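Local coordinates for uncharacterized protein 14 (Sulfolobus islandicus filamentous virus, PDB 2H36) that is of unknown function but belongs to the AcrID1 family, and so may act as an anti-CRISPR protein that blocks type I-D immunity of the archaeal host, at residues A[84-90]-A[103-109]. Numbering follows the deposited sequence.
Sequences IMYKLEF and EVQGWRE
A beta hairpin whose two faces carry different chemistry is a general device of antiparallel sheets, and strands 85-94 and 98-109 of this viral protein illustrate it. Segments 84-90 and 103-109 run antiparallel in extended conformation, their axes 4.6 Å apart at closest and 160° between directions. Met85-Glu109, Lys87-Trp107 and Glu89-Gln105 are hydrogen-bonded pairs, alternating with the non-hydrogen-bonded pairs Tyr86-Arg108, Leu88-Gly106 and Phe90-Val104. Each of the former is bonded in both directions, as in Lys87 N to Trp107 O (2.7 Å) and Trp107 N to Lys87 O (3.0 Å). CA-H...O contacts fill the intervals, such as Gly106 CA to Lys87 O at 3.3 Å.

Apolar packing marks the face of Tyr86, Leu88, Phe90 and Val104, which meets Phe31 and Phe38. Leu88 CD1 touches Val104 CG1 (3.6 Å), and Val104 CG1 also makes a CH-pi contact over the face of the Phe90 ring, 4.3 Å from its centroid. Tyr86 (chi1 t) lays its ring beside Gly106, where a CB would clash with the hydroxyl. Arg108 NH1 reaches the edge of that ring, 3.3 Å from Tyr86 CD2, and forms a salt bridge with Glu80.

Polar and aromatic groups mix on the other face. Trp107 (chi1 p) swings its indole over Lys87, whose CB sits 3.7 Å from the six-membered ring centroid in a CH-pi contact; Lys87 NZ continues to Thr77. Glu89 OE1, bonded to Gln75, approaches the indole edge. On the five-membered ring, Trp107 NE1 donates a hydrogen bond to Glu109 OE2 at 3.1 Å.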
# COMPACT_ATOMS: atom_id res chain seq x y z
N ILE A 84 5.60 -20.84 4.42
CA ILE A 84 5.59 -19.56 5.13
C ILE A 84 4.61 -18.58 4.52
O ILE A 84 4.74 -18.19 3.36
CB ILE A 84 7.00 -18.92 5.22
CG1 ILE A 84 7.98 -19.86 5.95
CG2 ILE A 84 6.92 -17.55 5.92
CD1 ILE A 84 9.45 -19.48 5.81
N MET A 85 3.61 -18.19 5.31
CA MET A 85 2.65 -17.18 4.91
C MET A 85 3.11 -15.77 5.27
O MET A 85 3.58 -15.53 6.39
CB MET A 85 1.35 -17.38 5.67
CG MET A 85 0.38 -18.34 5.07
SD MET A 85 -0.95 -18.46 6.28
CE MET A 85 -0.68 -20.10 6.96
N TYR A 86 2.88 -14.82 4.36
CA TYR A 86 3.28 -13.44 4.63
C TYR A 86 2.01 -12.65 4.87
O TYR A 86 1.14 -12.58 3.98
CB TYR A 86 4.09 -12.78 3.51
CG TYR A 86 4.70 -11.48 3.97
CD1 TYR A 86 3.90 -10.37 4.25
CD2 TYR A 86 6.07 -11.36 4.16
CE1 TYR A 86 4.45 -9.17 4.70
CE2 TYR A 86 6.64 -10.17 4.61
CZ TYR A 86 5.82 -9.08 4.87
OH TYR A 86 6.36 -7.90 5.31
N LYS A 87 1.90 -12.05 6.05
CA LYS A 87 0.74 -11.21 6.39
C LYS A 87 1.01 -9.72 6.37
O LYS A 87 1.81 -9.22 7.17
CB LYS A 87 0.24 -11.53 7.79
CG LYS A 87 -0.10 -12.99 8.04
CD LYS A 87 -1.49 -13.30 7.58
CE LYS A 87 -1.74 -14.78 7.57
NZ LYS A 87 -3.15 -15.07 7.19
N LEU A 88 0.34 -9.02 5.46
CA LEU A 88 0.44 -7.56 5.36
C LEU A 88 -0.90 -7.08 5.92
O LEU A 88 -1.93 -7.67 5.63
CB LEU A 88 0.79 -7.16 3.94
CG LEU A 88 0.71 -5.67 3.61
CD1 LEU A 88 1.82 -4.93 4.32
CD2 LEU A 88 0.80 -5.48 2.11
N GLU A 89 -0.88 -5.99 6.69
CA GLU A 89 -2.12 -5.48 7.29
C GLU A 89 -2.23 -3.97 7.24
O GLU A 89 -1.35 -3.27 7.76
CB GLU A 89 -2.21 -5.96 8.72
CG GLU A 89 -3.40 -5.46 9.48
CD GLU A 89 -3.44 -6.02 10.90
OE1 GLU A 89 -3.90 -7.17 11.08
OE2 GLU A 89 -3.01 -5.30 11.84
N PHE A 90 -3.30 -3.45 6.64
CA PHE A 90 -3.55 -2.00 6.58
C PHE A 90 -4.72 -1.51 7.41
O PHE A 90 -5.86 -1.95 7.20
CB PHE A 90 -3.90 -1.54 5.17
CG PHE A 90 -2.80 -1.75 4.17
CD1 PHE A 90 -2.69 -2.95 3.47
CD2 PHE A 90 -1.90 -0.73 3.89
CE1 PHE A 90 -1.69 -3.14 2.53
CE2 PHE A 90 -0.90 -0.92 2.94
CZ PHE A 90 -0.80 -2.12 2.27
N GLU A 103 -2.14 2.98 9.39
CA GLU A 103 -1.17 2.00 9.83
C GLU A 103 -0.89 0.73 9.02
O GLU A 103 -1.81 -0.01 8.66
CB GLU A 103 -1.63 1.39 11.16
CG GLU A 103 -0.63 0.44 11.80
CD GLU A 103 -1.00 0.04 13.23
OE1 GLU A 103 -1.63 0.85 13.96
OE2 GLU A 103 -0.62 -1.10 13.62
N VAL A 104 0.39 0.51 8.72
CA VAL A 104 0.76 -0.68 7.96
C VAL A 104 1.66 -1.56 8.81
O VAL A 104 2.54 -1.08 9.54
CB VAL A 104 1.51 -0.37 6.64
CG1 VAL A 104 1.60 -1.64 5.77
CG2 VAL A 104 0.84 0.75 5.86
N GLN A 105 1.45 -2.86 8.70
CA GLN A 105 2.14 -3.82 9.49
C GLN A 105 2.43 -5.01 8.60
O GLN A 105 1.62 -5.36 7.74
CB GLN A 105 1.22 -4.24 10.60
CG GLN A 105 1.88 -4.83 11.80
CD GLN A 105 0.98 -4.70 12.99
OE1 GLN A 105 -0.25 -4.67 12.85
NE2 GLN A 105 1.57 -4.59 14.17
N GLY A 106 3.60 -5.62 8.80
CA GLY A 106 3.96 -6.82 8.06
C GLY A 106 4.58 -7.85 8.98
O GLY A 106 5.24 -7.50 9.96
N TRP A 107 4.35 -9.12 8.67
CA TRP A 107 4.98 -10.22 9.41
C TRP A 107 4.80 -11.54 8.65
O TRP A 107 4.02 -11.62 7.70
CB TRP A 107 4.47 -10.30 10.87
CG TRP A 107 3.03 -10.69 11.02
CD1 TRP A 107 2.54 -11.92 11.34
CD2 TRP A 107 1.88 -9.84 10.87
NE1 TRP A 107 1.17 -11.90 11.39
CE2 TRP A 107 0.73 -10.63 11.11
CE3 TRP A 107 1.70 -8.48 10.53
CZ2 TRP A 107 -0.57 -10.12 11.02
CZ3 TRP A 107 0.41 -7.97 10.45
CH2 TRP A 107 -0.71 -8.79 10.69
N ARG A 108 5.55 -12.57 9.07
CA ARG A 108 5.46 -13.90 8.48
C ARG A 108 5.02 -14.96 9.51
O ARG A 108 5.34 -14.85 10.68
CB ARG A 108 6.79 -14.30 7.85
CG ARG A 108 7.30 -13.32 6.81
CD ARG A 108 8.68 -13.70 6.31
NE ARG A 108 9.33 -12.58 5.62
CZ ARG A 108 9.31 -12.40 4.29
NH1 ARG A 108 8.68 -13.26 3.51
NH2 ARG A 108 9.92 -11.36 3.74
N GLU A 109 4.26 -15.95 9.04
CA GLU A 109 3.81 -17.09 9.87
C GLU A 109 3.94 -18.44 9.17
O GLU A 109 3.81 -18.51 7.95
CB GLU A 109 2.30 -17.02 10.09
CG GLU A 109 1.85 -16.16 11.25
CD GLU A 109 0.41 -15.67 11.08
OE1 GLU A 109 -0.30 -16.17 10.18
OE2 GLU A 109 0.01 -14.78 11.86